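Local coordinates for glucose-1-phosphate thymidylyltransferase (PDB 4ECM), which catalyses the transfer of a thymidylyl group from dTTP to glucose-1-phosphate, giving dTDP-glucose and pyrophosphate, probably as the first step toward dTDP-L-rhamnose, at residues L114-V128 and G194-K207. Sequence-based numbering, arbitrary orientation.
Sequences LGLCEDFVGNDRMVV and GIYLYDSKVFSYIK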
ATOM      1  N   LEU A 114     -19.711  13.401   8.701  1.00 28.45           N
ATOM      2  CA  LEU A 114     -19.639  14.833   9.007  1.00 27.52           C
ATOM      3  C   LEU A 114     -19.397  15.060  10.490  1.00 26.88           C
ATOM      4  O   LEU A 114     -18.691  15.994  10.865  1.00 28.13           O
ATOM      5  CB  LEU A 114     -20.918  15.539   8.565  1.00 26.52           C
ATOM      6  CG  LEU A 114     -21.032  17.027   8.870  1.00 24.39           C
ATOM      7  CD1 LEU A 114     -19.932  17.804   8.199  1.00 20.71           C
ATOM      8  CD2 LEU A 114     -22.396  17.536   8.406  1.00 26.21           C
ATOM      9  N   GLY A 115     -19.954  14.188  11.323  1.00 26.60           N
ATOM     10  CA  GLY A 115     -19.809  14.304  12.789  1.00 26.25           C
ATOM     11  C   GLY A 115     -18.369  14.278  13.271  1.00 26.00           C
ATOM     12  O   GLY A 115     -18.053  14.874  14.287  1.00 27.50           O
ATOM     13  N   LEU A 116     -17.494  13.583  12.537  1.00 25.39           N
ATOM     14  CA  LEU A 116     -16.056  13.483  12.884  1.00 24.38           C
ATOM     15  C   LEU A 116     -15.308  14.828  12.722  1.00 23.72           C
ATOM     16  O   LEU A 116     -14.175  14.993  13.203  1.00 22.99           O
ATOM     17  CB  LEU A 116     -15.374  12.451  11.973  1.00 23.05           C
ATOM     18  CG  LEU A 116     -16.000  11.054  11.922  1.00 24.59           C
ATOM     19  CD1 LEU A 116     -15.393  10.231  10.793  1.00 18.02           C
ATOM     20  CD2 LEU A 116     -15.887  10.329  13.276  1.00 15.74           C
ATOM     21  N   CYS A 117     -15.942  15.781  12.044  1.00 22.21           N
ATOM     22  CA  CYS A 117     -15.321  17.074  11.770  1.00 21.84           C
ATOM     23  C   CYS A 117     -15.664  18.150  12.798  1.00 21.80           C
ATOM     24  O   CYS A 117     -15.308  19.302  12.621  1.00 22.53           O
ATOM     25  CB  CYS A 117     -15.775  17.560  10.390  1.00 22.61           C
ATOM     26  SG  CYS A 117     -15.593  16.378   9.071  1.00 22.45           S
ATOM     27  N   GLU A 118     -16.354  17.786  13.870  1.00 23.52           N
ATOM     28  CA  GLU A 118     -16.773  18.770  14.878  1.00 24.79           C
ATOM     29  C   GLU A 118     -15.634  19.667  15.401  1.00 24.71           C
ATOM     30  O   GLU A 118     -15.703  20.900  15.309  1.00 25.42           O
ATOM     31  CB  GLU A 118     -17.475  18.064  16.062  1.00 24.98           C
ATOM     32  CG  GLU A 118     -17.957  19.060  17.156  1.00 29.09           C
ATOM     33  CD  GLU A 118     -18.804  18.410  18.261  1.00 31.81           C
ATOM     34  OE1 GLU A 118     -19.087  17.193  18.206  1.00 34.02           O
ATOM     35  OE2 GLU A 118     -19.205  19.144  19.185  1.00 37.87           O
ATOM     36  N   ASP A 119     -14.596  19.051  15.952  1.00 24.75           N
ATOM     37  CA  ASP A 119     -13.472  19.805  16.531  1.00 25.41           C
ATOM     38  C   ASP A 119     -12.718  20.628  15.481  1.00 24.35           C
ATOM     39  O   ASP A 119     -12.321  21.755  15.741  1.00 23.87           O
ATOM     40  CB  ASP A 119     -12.512  18.861  17.264  1.00 26.12           C
ATOM     41  CG  ASP A 119     -13.134  18.243  18.534  1.00 30.79           C
ATOM     42  OD1 ASP A 119     -14.171  18.740  19.028  1.00 32.93           O
ATOM     43  OD2 ASP A 119     -12.557  17.265  19.051  1.00 37.04           O
ATOM     44  N   PHE A 120     -12.547  20.061  14.296  1.00 23.29           N
ATOM     45  CA  PHE A 120     -11.893  20.758  13.201  1.00 23.35           C
ATOM     46  C   PHE A 120     -12.616  22.065  12.837  1.00 22.88           C
ATOM     47  O   PHE A 120     -11.975  23.082  12.618  1.00 22.75           O
ATOM     48  CB  PHE A 120     -11.834  19.852  11.975  1.00 22.27           C
ATOM     49  CG  PHE A 120     -11.318  20.533  10.731  1.00 23.55           C
ATOM     50  CD1 PHE A 120      -9.958  20.764  10.556  1.00 24.90           C
ATOM     51  CD2 PHE A 120     -12.188  20.917   9.728  1.00 23.57           C
ATOM     52  CE1 PHE A 120      -9.479  21.384   9.401  1.00 25.48           C
ATOM     53  CE2 PHE A 120     -11.728  21.517   8.569  1.00 24.55           C
ATOM     54  CZ  PHE A 120     -10.369  21.760   8.401  1.00 24.61           C
ATOM     55  N   VAL A 121     -13.944  22.033  12.782  1.00 22.61           N
ATOM     56  CA  VAL A 121     -14.710  23.219  12.408  1.00 22.80           C
ATOM     57  C   VAL A 121     -14.816  24.235  13.553  1.00 24.39           C
ATOM     58  O   VAL A 121     -14.749  25.434  13.317  1.00 26.14           O
ATOM     59  CB  VAL A 121     -16.114  22.847  11.866  1.00 22.53           C
ATOM     60  CG1 VAL A 121     -16.973  24.100  11.653  1.00 20.19           C
ATOM     61  CG2 VAL A 121     -15.986  22.082  10.577  1.00 22.40           C
ATOM     62  N   GLY A 122     -14.948  23.759  14.790  1.00 26.13           N
ATOM     63  CA  GLY A 122     -15.074  24.654  15.944  1.00 25.78           C
ATOM     64  C   GLY A 122     -16.325  25.512  15.790  1.00 26.87           C
ATOM     65  O   GLY A 122     -17.411  24.986  15.574  1.00 25.24           O
ATOM     66  N   ASN A 123     -16.161  26.828  15.870  1.00 27.11           N
ATOM     67  CA  ASN A 123     -17.274  27.765  15.755  1.00 29.00           C
ATOM     68  C   ASN A 123     -17.437  28.333  14.352  1.00 29.05           C
ATOM     69  O   ASN A 123     -18.295  29.178  14.126  1.00 30.40           O
ATOM     70  CB  ASN A 123     -17.081  28.935  16.730  1.00 30.76           C
ATOM     71  CG  ASN A 123     -17.071  28.492  18.178  1.00 34.78           C
ATOM     72  OD1 ASN A 123     -17.846  27.624  18.586  1.00 38.16           O
ATOM     73  ND2 ASN A 123     -16.195  29.091  18.964  1.00 39.42           N
ATOM     74  N   ASP A 124     -16.633  27.867  13.402  1.00 27.67           N
ATOM     75  CA  ASP A 124     -16.707  28.392  12.047  1.00 27.35           C
ATOM     76  C   ASP A 124     -17.858  27.790  11.239  1.00 26.19           C
ATOM     77  O   ASP A 124     -18.616  26.947  11.729  1.00 24.94           O
ATOM     78  CB  ASP A 124     -15.385  28.116  11.321  1.00 28.88           C
ATOM     79  CG  ASP A 124     -14.196  28.775  11.996  1.00 29.97           C
ATOM     80  OD1 ASP A 124     -14.339  29.903  12.524  1.00 34.58           O
ATOM     81  OD2 ASP A 124     -13.112  28.165  11.971  1.00 36.44           O
ATOM     82  N   ARG A 125     -17.997  28.256  10.001  1.00 23.92           N
ATOM     83  CA  ARG A 125     -18.979  27.706   9.097  1.00 23.57           C
ATOM     84  C   ARG A 125     -18.257  26.752   8.178  1.00 21.86           C
ATOM     85  O   ARG A 125     -17.026  26.726   8.154  1.00 20.51           O
ATOM     86  CB  ARG A 125     -19.697  28.794   8.328  1.00 23.98           C
ATOM     87  CG  ARG A 125     -20.504  29.694   9.261  1.00 24.55           C
ATOM     88  CD  ARG A 125     -21.473  30.559   8.524  1.00 24.62           C
ATOM     89  NE  ARG A 125     -22.149  31.499   9.412  1.00 25.91           N
ATOM     90  CZ  ARG A 125     -23.139  32.299   9.034  1.00 29.12           C
ATOM     91  NH1 ARG A 125     -23.594  32.254   7.785  1.00 28.45           N
ATOM     92  NH2 ARG A 125     -23.690  33.133   9.903  1.00 30.23           N
ATOM     93  N   MET A 126     -19.015  25.967   7.426  1.00 20.61           N
ATOM     94  CA  MET A 126     -18.403  24.980   6.560  1.00 21.11           C
ATOM     95  C   MET A 126     -19.146  24.713   5.265  1.00 20.56           C
ATOM     96  O   MET A 126     -20.365  24.908   5.171  1.00 21.35           O
ATOM     97  CB  MET A 126     -18.334  23.671   7.331  1.00 22.16           C
ATOM     98  CG  MET A 126     -19.688  22.957   7.435  1.00 21.51           C
ATOM     99  SD  MET A 126     -19.785  21.868   8.850  1.00 24.07           S
ATOM    100  CE  MET A 126     -20.297  23.087  10.104  1.00 20.46           C
ATOM    101  N   VAL A 127     -18.387  24.291   4.265  1.00 19.63           N
ATOM    102  CA  VAL A 127     -18.943  23.810   3.018  1.00 19.65           C
ATOM    103  C   VAL A 127     -18.588  22.325   2.958  1.00 20.37           C
ATOM    104  O   VAL A 127     -17.414  21.943   3.078  1.00 19.51           O
ATOM    105  CB  VAL A 127     -18.411  24.533   1.769  1.00 20.77           C
ATOM    106  CG1 VAL A 127     -18.965  23.852   0.500  1.00 18.38           C
ATOM    107  CG2 VAL A 127     -18.801  26.023   1.800  1.00 19.56           C
ATOM    108  N   VAL A 128     -19.609  21.490   2.822  1.00 20.58           N
ATOM    109  CA  VAL A 128     -19.427  20.057   2.751  1.00 19.31           C
ATOM    110  C   VAL A 128     -19.696  19.599   1.324  1.00 20.72           C
ATOM    111  O   VAL A 128     -20.743  19.905   0.773  1.00 22.61           O
ATOM    112  CB  VAL A 128     -20.415  19.338   3.673  1.00 20.56           C
ATOM    113  CG1 VAL A 128     -20.260  17.828   3.530  1.00 17.63           C
ATOM    114  CG2 VAL A 128     -20.239  19.802   5.139  1.00 14.12           C
ATOM    115  N   GLY A 194     -25.335  17.074  -3.223  1.00 20.80           N
ATOM    116  CA  GLY A 194     -24.390  16.809  -2.158  1.00 20.08           C
ATOM    117  C   GLY A 194     -23.391  17.927  -1.889  1.00 20.66           C
ATOM    118  O   GLY A 194     -22.198  17.660  -1.680  1.00 20.98           O
ATOM    119  N   ILE A 195     -23.868  19.170  -1.912  1.00 20.12           N
ATOM    120  CA  ILE A 195     -23.050  20.330  -1.590  1.00 20.59           C
ATOM    121  C   ILE A 195     -23.851  21.058  -0.544  1.00 21.15           C
ATOM    122  O   ILE A 195     -24.916  21.592  -0.848  1.00 23.09           O
ATOM    123  CB  ILE A 195     -22.799  21.277  -2.769  1.00 21.34           C
ATOM    124  CG1 ILE A 195     -22.149  20.553  -3.956  1.00 22.50           C
ATOM    125  CG2 ILE A 195     -21.880  22.432  -2.317  1.00 19.56           C
ATOM    126  CD1 ILE A 195     -23.062  19.651  -4.726  1.00 28.33           C
ATOM    127  N   TYR A 196     -23.358  21.045   0.689  1.00 20.85           N
ATOM    128  CA  TYR A 196     -24.070  21.610   1.823  1.00 21.14           C
ATOM    129  C   TYR A 196     -23.279  22.729   2.503  1.00 21.81           C
ATOM    130  O   TYR A 196     -22.060  22.634   2.678  1.00 20.97           O
ATOM    131  CB  TYR A 196     -24.333  20.498   2.851  1.00 21.10           C
ATOM    132  CG  TYR A 196     -24.938  19.255   2.246  1.00 20.33           C
ATOM    133  CD1 TYR A 196     -26.270  19.222   1.862  1.00 21.10           C
ATOM    134  CD2 TYR A 196     -24.183  18.113   2.060  1.00 21.06           C
ATOM    135  CE1 TYR A 196     -26.822  18.087   1.294  1.00 21.62           C
ATOM    136  CE2 TYR A 196     -24.735  16.969   1.500  1.00 22.32           C
ATOM    137  CZ  TYR A 196     -26.046  16.963   1.120  1.00 20.28           C
ATOM    138  OH  TYR A 196     -26.581  15.829   0.552  1.00 22.03           O
ATOM    139  N   LEU A 197     -23.976  23.797   2.879  1.00 21.69           N
ATOM    140  CA  LEU A 197     -23.344  24.884   3.588  1.00 21.77           C
ATOM    141  C   LEU A 197     -24.015  24.940   4.949  1.00 22.15           C
ATOM    142  O   LEU A 197     -25.239  25.102   5.024  1.00 22.76           O
ATOM    143  CB  LEU A 197     -23.437  26.209   2.826  1.00 22.33           C
ATOM    144  CG  LEU A 197     -22.806  26.224   1.416  1.00 22.02           C
ATOM    145  CD1 LEU A 197     -23.774  25.654   0.367  1.00 18.26           C
ATOM    146  CD2 LEU A 197     -22.393  27.603   0.995  1.00 18.98           C
ATOM    147  N   TYR A 198     -23.217  24.768   6.014  1.00 22.35           N
ATOM    148  CA  TYR A 198     -23.729  24.727   7.405  1.00 22.53           C
ATOM    149  C   TYR A 198     -22.999  25.640   8.392  1.00 23.54           C
ATOM    150  O   TYR A 198     -21.825  25.977   8.199  1.00 23.27           O
ATOM    151  CB  TYR A 198     -23.596  23.319   8.000  1.00 22.08           C
ATOM    152  CG  TYR A 198     -24.366  22.213   7.319  1.00 21.13           C
ATOM    153  CD1 TYR A 198     -25.741  22.293   7.169  1.00 23.25           C
ATOM    154  CD2 TYR A 198     -23.731  21.053   6.908  1.00 21.80           C
ATOM    155  CE1 TYR A 198     -26.465  21.281   6.568  1.00 23.95           C
ATOM    156  CE2 TYR A 198     -24.455  20.004   6.306  1.00 22.83           C
ATOM    157  CZ  TYR A 198     -25.825  20.135   6.138  1.00 24.00           C
ATOM    158  OH  TYR A 198     -26.568  19.135   5.549  1.00 22.91           O
ATOM    159  N   ASP A 199     -23.713  26.046   9.448  1.00 23.78           N
ATOM    160  CA  ASP A 199     -23.078  26.747  10.543  1.00 24.40           C
ATOM    161  C   ASP A 199     -22.694  25.651  11.547  1.00 25.28           C
ATOM    162  O   ASP A 199     -23.047  24.484  11.372  1.00 22.78           O
ATOM    163  CB  ASP A 199     -23.948  27.861  11.157  1.00 26.36           C
ATOM    164  CG  ASP A 199     -25.226  27.360  11.822  1.00 25.38           C
ATOM    165  OD1 ASP A 199     -25.419  26.143  11.975  1.00 25.33           O
ATOM    166  OD2 ASP A 199     -26.045  28.225  12.206  1.00 25.88           O
ATOM    167  N   SER A 200     -21.980  26.019  12.603  1.00 25.88           N
ATOM    168  CA  SER A 200     -21.477  25.029  13.557  1.00 27.26           C
ATOM    169  C   SER A 200     -22.552  24.326  14.397  1.00 27.65           C
ATOM    170  O   SER A 200     -22.236  23.388  15.121  1.00 29.23           O
ATOM    171  CB  SER A 200     -20.450  25.677  14.485  1.00 28.78           C
ATOM    172  OG  SER A 200     -21.073  26.671  15.274  1.00 28.33           O
ATOM    173  N   LYS A 201     -23.807  24.739  14.286  1.00 27.05           N
ATOM    174  CA  LYS A 201     -24.868  24.118  15.067  1.00 28.23           C
ATOM    175  C   LYS A 201     -25.210  22.717  14.585  1.00 28.48           C
ATOM    176  O   LYS A 201     -25.851  21.954  15.307  1.00 27.56           O
ATOM    177  CB  LYS A 201     -26.129  24.991  15.073  1.00 29.75           C
ATOM    178  CG  LYS A 201     -25.926  26.340  15.782  1.00 33.86           C
ATOM    179  CD  LYS A 201     -27.249  27.089  15.995  1.00 40.42           C
ATOM    180  CE  LYS A 201     -27.033  28.404  16.782  1.00 43.43           C
ATOM    181  NZ  LYS A 201     -28.279  29.250  16.875  1.00 44.39           N
ATOM    182  N   VAL A 202     -24.765  22.362  13.381  1.00 27.47           N
ATOM    183  CA  VAL A 202     -25.078  21.055  12.831  1.00 26.84           C
ATOM    184  C   VAL A 202     -24.572  19.913  13.727  1.00 29.85           C
ATOM    185  O   VAL A 202     -25.230  18.866  13.848  1.00 29.66           O
ATOM    186  CB  VAL A 202     -24.536  20.901  11.394  1.00 26.28           C
ATOM    187  CG1 VAL A 202     -23.013  21.032  11.365  1.00 24.27           C
ATOM    188  CG2 VAL A 202     -24.985  19.563  10.771  1.00 24.98           C
ATOM    189  N   PHE A 203     -23.434  20.123  14.384  1.00 30.55           N
ATOM    190  CA  PHE A 203     -22.832  19.074  15.213  1.00 32.56           C
ATOM    191  C   PHE A 203     -23.648  18.716  16.443  1.00 35.66           C
ATOM    192  O   PHE A 203     -23.750  17.533  16.793  1.00 36.04           O
ATOM    193  CB  PHE A 203     -21.380  19.424  15.586  1.00 32.41           C
ATOM    194  CG  PHE A 203     -20.515  19.667  14.391  1.00 29.41           C
ATOM    195  CD1 PHE A 203     -20.222  18.631  13.516  1.00 29.29           C
ATOM    196  CD2 PHE A 203     -20.026  20.927  14.117  1.00 26.49           C
ATOM    197  CE1 PHE A 203     -19.455  18.855  12.381  1.00 27.37           C
ATOM    198  CE2 PHE A 203     -19.253  21.153  12.995  1.00 29.52           C
ATOM    199  CZ  PHE A 203     -18.969  20.108  12.124  1.00 27.31           C
ATOM    200  N   SER A 204     -24.224  19.719  17.097  1.00 37.85           N
ATOM    201  CA  SER A 204     -25.064  19.468  18.266  1.00 42.67           C
ATOM    202  C   SER A 204     -26.298  18.646  17.861  1.00 44.21           C
ATOM    203  O   SER A 204     -26.775  17.811  18.629  1.00 46.42           O
ATOM    204  CB  SER A 204     -25.485  20.778  18.913  1.00 42.82           C
ATOM    205  OG  SER A 204     -26.200  21.554  17.971  1.00 46.89           O
ATOM    206  N   TYR A 205     -26.809  18.871  16.656  1.00 44.75           N
ATOM    207  CA  TYR A 205     -27.939  18.088  16.190  1.00 47.47           C
ATOM    208  C   TYR A 205     -27.520  16.687  15.734  1.00 49.36           C
ATOM    209  O   TYR A 205     -28.277  15.731  15.933  1.00 51.24           O
ATOM    210  CB  TYR A 205     -28.728  18.769  15.069  1.00 46.24           C
ATOM    211  CG  TYR A 205     -29.933  17.924  14.687  1.00 51.77           C
ATOM    212  CD1 TYR A 205     -31.091  17.935  15.471  1.00 58.32           C
ATOM    213  CD2 TYR A 205     -29.898  17.073  13.582  1.00 55.36           C
ATOM    214  CE1 TYR A 205     -32.199  17.138  15.145  1.00 61.79           C
ATOM    215  CE2 TYR A 205     -31.000  16.273  13.246  1.00 58.20           C
ATOM    216  CZ  TYR A 205     -32.145  16.312  14.031  1.00 62.12           C
ATOM    217  OH  TYR A 205     -33.237  15.528  13.704  1.00 66.05           O
ATOM    218  N   ILE A 206     -26.344  16.547  15.112  1.00 50.24           N
ATOM    219  CA  ILE A 206     -25.896  15.216  14.681  1.00 51.55           C
ATOM    220  C   ILE A 206     -25.879  14.254  15.873  1.00 56.61           C
ATOM    221  O   ILE A 206     -26.069  13.054  15.696  1.00 57.11           O
ATOM    222  CB  ILE A 206     -24.506  15.216  14.003  1.00 50.88           C
ATOM    223  CG1 ILE A 206     -24.571  15.885  12.633  1.00 45.57           C
ATOM    224  CG2 ILE A 206     -23.994  13.773  13.802  1.00 50.09           C
ATOM    225  CD1 ILE A 206     -23.258  15.897  11.917  1.00 40.00           C
ATOM    226  N   LYS A 207     -25.690  14.792  17.079  1.00 60.38           N
ATOM    227  CA  LYS A 207     -25.666  13.986  18.301  1.00 66.12           C
ATOM    228  C   LYS A 207     -27.005  13.316  18.663  1.00 70.94           C
ATOM    229  O   LYS A 207     -27.018  12.358  19.443  1.00 73.82           O
ATOM    230  CB  LYS A 207     -25.142  14.825  19.465  1.00 66.14           C
ATOM    231  CG  LYS A 207     -23.681  15.176  19.276  1.00 65.67           C
ATOM    232  CD  LYS A 207     -23.194  16.229  20.240  1.00 66.04           C
ATOM    233  CE  LYS A 207     -21.751  16.595  19.925  1.00 65.44           C
ATOM    234  NZ  LYS A 207     -21.242  17.690  20.787  1.00 65.10           N
TER
HETATM  235  O   HOH W   1     -20.912  28.748  12.736  1.00 26.18           O
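The Phe-203 ring is held between Glu-118 CA and Val-202 CG1. Glu-118 CA sits almost squarely over one face, 3.6 Å from the ring centroid, a CH-pi contact, while Val-202 CG1 lies over the centre of the opposite face. In the plane of the ring, its edge meets Leu-114 O and Val-121 CG1. Glu-118, its chain extended (chi1 -179°), slides past Phe-203 in the opposite direction, its carboxylate parallel to the ring; Lys-207 NZ, on a poorly ordered lysine, donates to the syn side of Glu-118 OE2 at 3.0 Å, closing a salt bridge. Met-126 and Phe-203 approach from opposite directions: SD stands oblique to the ring as a Met-aromatic contact, and the bend at chi3 (85°) turns CE to 3.6 Å from Phe-203 CE2. Leu-114 CD2 packs 3.8 Å from Tyr-198 CE2, and Ile-206 crosses Leu-114 at about a right angle.

Beyond the Phe-203 cluster the strands run antiparallel. Met-126/Tyr-198 and Val-128/Tyr-196 are hydrogen-bonded pairs, each closed by two N-H...O bonds, among them Val-128 N to Tyr-196 O (2.7 Å, 175°). Water 1 bridges Asn-123 O and Ser-200 N where the strands part. Strand 25-30 flanks 125-128 on its other edge, extending the central mixed sheet; Ile-28 touches Leu-114 and Met-126, and helix 219-228 packs on Tyr-196 and Tyr-198. The Tyr-196 side chain lies near the bound dTDP-glucose, which Gly-194 touches.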